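Local coordinates for uncharacterized protein (PDB 4IPB) that is of unknown function but belongs to the PepSY-like, putative beta-lactamase-inhibitor-like family and folds around one long antiparallel sheet, at residues 37-45 against 55-64. Sequence-based numbering, arbitrary orientation.
Sequences MNGFTKNVW and TLTDLVSLDR
K42 and T57 form a non-hydrogen-bonded pair of the antiparallel hairpin 40-46/52-58, and their side chains run alongside each other on the same face of the sheet. The lysine chain bends at chi2 (-134°) and again at chi4, which turns NZ back to donate to T57 OG1 at 2.7 Å. Further along this face V44 lies beside T55, its CG1 3.6 Å from T55 OG1, whose hydroxyl is hydrogen-bonded to W52 NE1. The backbones of N43 and L56 are joined by two hydrogen bonds, and D58 N adds a third to T41 O at 2.9 Å. On the face bearing N43, L56 and D58, a water accepts from N43 ND2 and donates to L56 O and D58 OD1, while N43 OD1 is held by N34. L56 CD1 meets W45 CD1 at 3.7 Å, and T87 and V89 of strand 82-90 also touch this leucine.

At the start of strand 40-46, F40 reaches toward 59-64, which follows the end of strand 52-58. D58 O lies at the edge of its ring, and R64 presents one guanidinium face to CE1, with NH1 3.4 Å from that carbon and the two planes 45° apart. R64 NH1 also donates to L59 O, which lies in the guanidinium plane, so the group is held at its edge while F40 CE1 sits over one face, toward its rim. A second water bridges T41 N and D58 O. Backbone bonds thus pair the strands from N43/L56 to T41/D58, supplemented by two waters, an ammonium-hydroxyl bond and an arginine tilted against the rim of an aromatic ring.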
HETATM    1  N   MSE A  37      12.832   3.352   3.325  1.00 23.23           N
HETATM    2  CA  MSE A  37      13.062   3.704   4.749  1.00 27.90           C
HETATM    3  C   MSE A  37      13.261   2.406   5.503  1.00 35.25           C
HETATM    4  O   MSE A  37      12.378   1.538   5.489  1.00 32.40           O
HETATM    5  CB  MSE A  37      11.828   4.488   5.276  1.00 30.49           C
HETATM    6  CG  MSE A  37      11.783   4.898   6.763  1.00 35.10           C
HETATM    7 SE   MSE A  37      13.305   5.989   7.305  0.75 49.48          SE
HETATM    8  CE  MSE A  37      13.192   7.457   6.059  1.00 24.73           C
ATOM      9  N   ASN A  38      14.435   2.272   6.142  1.00 51.44           N
ATOM     10  CA  ASN A  38      14.802   1.091   6.963  1.00 52.57           C
ATOM     11  C   ASN A  38      14.501  -0.217   6.256  1.00 44.13           C
ATOM     12  O   ASN A  38      13.881  -1.119   6.829  1.00 53.68           O
ATOM     13  CB  ASN A  38      14.063   1.112   8.306  1.00 56.02           C
ATOM     14  CG  ASN A  38      14.272   2.402   9.071  1.00 65.17           C
ATOM     15  OD1 ASN A  38      15.403   2.832   9.272  1.00 72.77           O
ATOM     16  ND2 ASN A  38      13.177   3.033   9.499  1.00 74.87           N
ATOM     17  N   GLY A  39      14.880  -0.293   4.985  1.00 34.77           N
ATOM     18  CA  GLY A  39      14.688  -1.482   4.186  1.00 30.87           C
ATOM     19  C   GLY A  39      13.368  -1.689   3.457  1.00 33.37           C
ATOM     20  O   GLY A  39      13.211  -2.688   2.775  1.00 31.42           O
ATOM     21  N   PHE A  40      12.409  -0.758   3.576  1.00 28.95           N
ATOM     22  CA  PHE A  40      11.100  -0.928   2.931  1.00 25.21           C
ATOM     23  C   PHE A  40      10.740   0.248   2.032  1.00 20.59           C
ATOM     24  O   PHE A  40      11.026   1.390   2.386  1.00 26.02           O
ATOM     25  CB  PHE A  40       9.960  -1.070   3.985  1.00 26.35           C
ATOM     26  CG  PHE A  40      10.093  -2.267   4.898  1.00 27.21           C
ATOM     27  CD1 PHE A  40       9.592  -3.496   4.524  1.00 32.35           C
ATOM     28  CD2 PHE A  40      10.784  -2.160   6.097  1.00 36.30           C
ATOM     29  CE1 PHE A  40       9.737  -4.614   5.346  1.00 38.12           C
ATOM     30  CE2 PHE A  40      10.944  -3.266   6.926  1.00 44.09           C
ATOM     31  CZ  PHE A  40      10.397  -4.491   6.558  1.00 42.27           C
ATOM     32  N   THR A  41      10.138  -0.042   0.895  1.00 19.25           N
ATOM     33  CA  THR A  41       9.607   1.009   0.022  1.00 20.19           C
ATOM     34  C   THR A  41       8.304   1.520   0.540  1.00 18.44           C
ATOM     35  O   THR A  41       7.450   0.756   0.944  1.00 16.57           O
ATOM     36  CB  THR A  41       9.432   0.528  -1.413  1.00 22.77           C
ATOM     37  OG1 THR A  41      10.721   0.217  -1.919  1.00 29.43           O
ATOM     38  CG2 THR A  41       8.812   1.606  -2.298  1.00 25.83           C
ATOM     39  N   LYS A  42       8.173   2.845   0.555  1.00 16.74           N
ATOM     40  CA  LYS A  42       6.994   3.516   1.048  1.00 14.75           C
ATOM     41  C   LYS A  42       6.417   4.521   0.042  1.00 13.64           C
ATOM     42  O   LYS A  42       7.167   5.116  -0.753  1.00 13.48           O
ATOM     43  CB  LYS A  42       7.357   4.299   2.299  1.00 17.10           C
ATOM     44  CG  LYS A  42       7.996   3.505   3.438  1.00 24.40           C
ATOM     45  CD  LYS A  42       7.376   3.842   4.747  1.00 23.55           C
ATOM     46  CE  LYS A  42       7.842   2.896   5.833  1.00 27.15           C
ATOM     47  NZ  LYS A  42       6.684   2.349   6.570  1.00 23.40           N
ATOM     48  N   ASN A  43       5.084   4.633   0.056  1.00 13.18           N
ATOM     49  CA  ASN A  43       4.371   5.709  -0.653  1.00 12.48           C
ATOM     50  C   ASN A  43       3.494   6.364   0.377  1.00 11.63           C
ATOM     51  O   ASN A  43       2.589   5.730   0.967  1.00 11.11           O
ATOM     52  CB  ASN A  43       3.562   5.140  -1.813  1.00 13.67           C
ATOM     53  CG  ASN A  43       4.437   4.690  -2.925  1.00 16.80           C
ATOM     54  OD1 ASN A  43       4.889   5.518  -3.737  1.00 17.26           O
ATOM     55  ND2 ASN A  43       4.698   3.401  -2.998  1.00 18.62           N
ATOM     56  N   VAL A  44       3.774   7.647   0.607  1.00 11.15           N
ATOM     57  CA  VAL A  44       3.093   8.379   1.666  1.00 10.55           C
ATOM     58  C   VAL A  44       2.339   9.523   1.006  1.00 10.62           C
ATOM     59  O   VAL A  44       2.943  10.345   0.301  1.00 10.79           O
ATOM     60  CB  VAL A  44       4.092   8.922   2.730  1.00 10.50           C
ATOM     61  CG1 VAL A  44       3.365   9.685   3.867  1.00 10.87           C
ATOM     62  CG2 VAL A  44       4.965   7.794   3.300  1.00 10.47           C
ATOM     63  N   TRP A  45       1.046   9.593   1.289  1.00 10.26           N
ATOM     64  CA  TRP A  45       0.134  10.494   0.607  1.00 10.50           C
ATOM     65  C   TRP A  45      -0.397  11.609   1.510  1.00 10.52           C
ATOM     66  O   TRP A  45      -0.628  11.390   2.702  1.00 10.25           O
ATOM     67  CB  TRP A  45      -1.049   9.698   0.055  1.00 10.73           C
ATOM     68  CG  TRP A  45      -0.690   8.755  -1.008  1.00 11.17           C
ATOM     69  CD1 TRP A  45      -0.210   7.447  -0.899  1.00 10.97           C
ATOM     70  CD2 TRP A  45      -0.922   8.964  -2.413  1.00 12.38           C
ATOM     71  NE1 TRP A  45      -0.025   6.925  -2.159  1.00 11.49           N
ATOM     72  CE2 TRP A  45      -0.484   7.816  -3.092  1.00 12.12           C
ATOM     73  CE3 TRP A  45      -1.339  10.078  -3.169  1.00 12.81           C
ATOM     74  CZ2 TRP A  45      -0.504   7.731  -4.473  1.00 14.07           C
ATOM     75  CZ3 TRP A  45      -1.412   9.982  -4.504  1.00 14.05           C
ATOM     76  CH2 TRP A  45      -1.005   8.807  -5.172  1.00 14.56           C
ATOM     77  N   THR A  55      -0.382   5.842   4.269  1.00  9.99           N
ATOM     78  CA  THR A  55       0.911   5.357   3.959  1.00 10.64           C
ATOM     79  C   THR A  55       0.783   3.903   3.526  1.00 11.49           C
ATOM     80  O   THR A  55       0.106   3.106   4.196  1.00 11.14           O
ATOM     81  CB  THR A  55       1.801   5.426   5.208  1.00 12.61           C
ATOM     82  OG1 THR A  55       2.051   6.800   5.533  1.00 12.22           O
ATOM     83  CG2 THR A  55       3.134   4.715   4.965  1.00 12.26           C
ATOM     84  N   LEU A  56       1.471   3.586   2.453  1.00 11.01           N
ATOM     85  CA  LEU A  56       1.537   2.227   1.917  1.00 11.98           C
ATOM     86  C   LEU A  56       2.971   1.745   1.994  1.00 11.76           C
ATOM     87  O   LEU A  56       3.904   2.387   1.443  1.00 13.15           O
ATOM     88  CB  LEU A  56       1.013   2.158   0.514  1.00 13.17           C
ATOM     89  CG  LEU A  56      -0.443   2.512   0.367  1.00 12.81           C
ATOM     90  CD1 LEU A  56      -0.697   3.992   0.178  1.00 14.27           C
ATOM     91  CD2 LEU A  56      -1.074   1.752  -0.776  1.00 13.82           C
ATOM     92  N   THR A  57       3.186   0.615   2.687  1.00 11.29           N
ATOM     93  CA  THR A  57       4.510   0.072   2.871  1.00 12.99           C
ATOM     94  C   THR A  57       4.577  -1.292   2.175  1.00 13.56           C
ATOM     95  O   THR A  57       3.728  -2.148   2.399  1.00 12.31           O
ATOM     96  CB  THR A  57       4.867  -0.153   4.348  1.00 13.05           C
ATOM     97  OG1 THR A  57       4.746   1.094   5.085  1.00 13.59           O
ATOM     98  CG2 THR A  57       6.276  -0.665   4.532  1.00 14.84           C
ATOM     99  N   ASP A  58       5.579  -1.457   1.326  1.00 15.07           N
ATOM    100  CA  ASP A  58       5.741  -2.692   0.593  1.00 16.98           C
ATOM    101  C   ASP A  58       6.479  -3.710   1.453  1.00 16.19           C
ATOM    102  O   ASP A  58       7.706  -3.629   1.622  1.00 18.37           O
ATOM    103  CB  ASP A  58       6.604  -2.436  -0.640  1.00 20.43           C
ATOM    104  CG  ASP A  58       5.969  -1.439  -1.634  1.00 30.45           C
ATOM    105  OD1 ASP A  58       4.752  -1.287  -1.664  1.00 32.48           O
ATOM    106  OD2 ASP A  58       6.727  -0.831  -2.427  1.00 41.19           O
ATOM    107  N   LEU A  59       5.729  -4.669   1.962  1.00 14.54           N
ATOM    108  CA  LEU A  59       6.260  -5.734   2.804  1.00 15.04           C
ATOM    109  C   LEU A  59       6.794  -6.928   2.011  1.00 16.29           C
ATOM    110  O   LEU A  59       7.565  -7.697   2.554  1.00 16.91           O
ATOM    111  CB  LEU A  59       5.180  -6.204   3.775  1.00 15.18           C
ATOM    112  CG  LEU A  59       4.593  -5.182   4.759  1.00 15.26           C
ATOM    113  CD1 LEU A  59       3.534  -5.807   5.653  1.00 16.22           C
ATOM    114  CD2 LEU A  59       5.679  -4.578   5.598  1.00 17.31           C
ATOM    115  N   VAL A  60       6.409  -7.024   0.731  1.00 16.65           N
ATOM    116  CA  VAL A  60       6.992  -7.952  -0.273  1.00 19.94           C
ATOM    117  C   VAL A  60       6.486  -9.394  -0.096  1.00 21.03           C
ATOM    118  O   VAL A  60       5.991  -9.996  -1.050  1.00 22.62           O
ATOM    119  CB  VAL A  60       8.529  -7.940  -0.298  1.00 23.23           C
ATOM    120  CG1 VAL A  60       9.062  -8.846  -1.411  1.00 26.30           C
ATOM    121  CG2 VAL A  60       9.073  -6.518  -0.458  1.00 25.75           C
ATOM    122  N   SER A  61       6.624  -9.927   1.106  1.00 19.65           N
ATOM    123  CA  SER A  61       6.427 -11.369   1.317  1.00 20.34           C
ATOM    124  C   SER A  61       5.651 -11.751   2.569  1.00 18.44           C
ATOM    125  O   SER A  61       5.508 -10.960   3.489  1.00 17.70           O
ATOM    126  CB  SER A  61       7.765 -12.061   1.310  1.00 23.20           C
ATOM    127  OG  SER A  61       8.674 -11.448   2.201  1.00 24.13           O
ATOM    128  N   LEU A  62       5.178 -13.001   2.604  1.00 18.39           N
ATOM    129  CA  LEU A  62       4.272 -13.479   3.659  1.00 18.43           C
ATOM    130  C   LEU A  62       4.914 -13.569   5.021  1.00 19.11           C
ATOM    131  O   LEU A  62       4.206 -13.491   6.025  1.00 18.88           O
ATOM    132  CB  LEU A  62       3.736 -14.863   3.308  1.00 19.19           C
ATOM    133  CG  LEU A  62       2.803 -14.990   2.099  1.00 19.54           C
ATOM    134  CD1 LEU A  62       2.455 -16.462   1.976  1.00 20.86           C
ATOM    135  CD2 LEU A  62       1.560 -14.105   2.192  1.00 18.55           C
ATOM    136  N   ASP A  63       6.237 -13.685   5.045  1.00 20.25           N
ATOM    137  CA  ASP A  63       6.958 -13.722   6.316  1.00 21.99           C
ATOM    138  C   ASP A  63       6.789 -12.412   7.111  1.00 21.14           C
ATOM    139  O   ASP A  63       6.978 -12.408   8.322  1.00 21.39           O
ATOM    140  CB  ASP A  63       8.423 -14.082   6.089  1.00 24.54           C
ATOM    141  CG  ASP A  63       9.102 -13.181   5.072  1.00 26.85           C
ATOM    142  OD1 ASP A  63       8.681 -13.153   3.886  1.00 28.67           O
ATOM    143  OD2 ASP A  63      10.077 -12.495   5.477  1.00 31.59           O
ATOM    144  N   ARG A  64       6.457 -11.319   6.423  1.00 20.04           N
ATOM    145  CA  ARG A  64       6.293 -10.010   7.089  1.00 20.32           C
ATOM    146  C   ARG A  64       4.926  -9.820   7.697  1.00 18.88           C
ATOM    147  O   ARG A  64       4.711  -8.843   8.415  1.00 19.61           O
ATOM    148  CB  ARG A  64       6.554  -8.860   6.099  1.00 21.73           C
ATOM    149  CG  ARG A  64       7.999  -8.398   6.044  1.00 28.39           C
ATOM    150  CD  ARG A  64       8.911  -9.319   5.320  1.00 34.96           C
ATOM    151  NE  ARG A  64      10.286  -8.822   5.442  1.00 38.10           N
ATOM    152  CZ  ARG A  64      10.879  -7.950   4.615  1.00 51.71           C
ATOM    153  NH1 ARG A  64      10.245  -7.430   3.551  1.00 45.37           N
ATOM    154  NH2 ARG A  64      12.141  -7.585   4.858  1.00 45.35           N
TER
HETATM  155  O   HOH W   1       9.914  -2.994   0.312  1.00 22.75           O
HETATM  156  O   HOH W   2       4.147   1.270  -1.236  1.00 21.96           O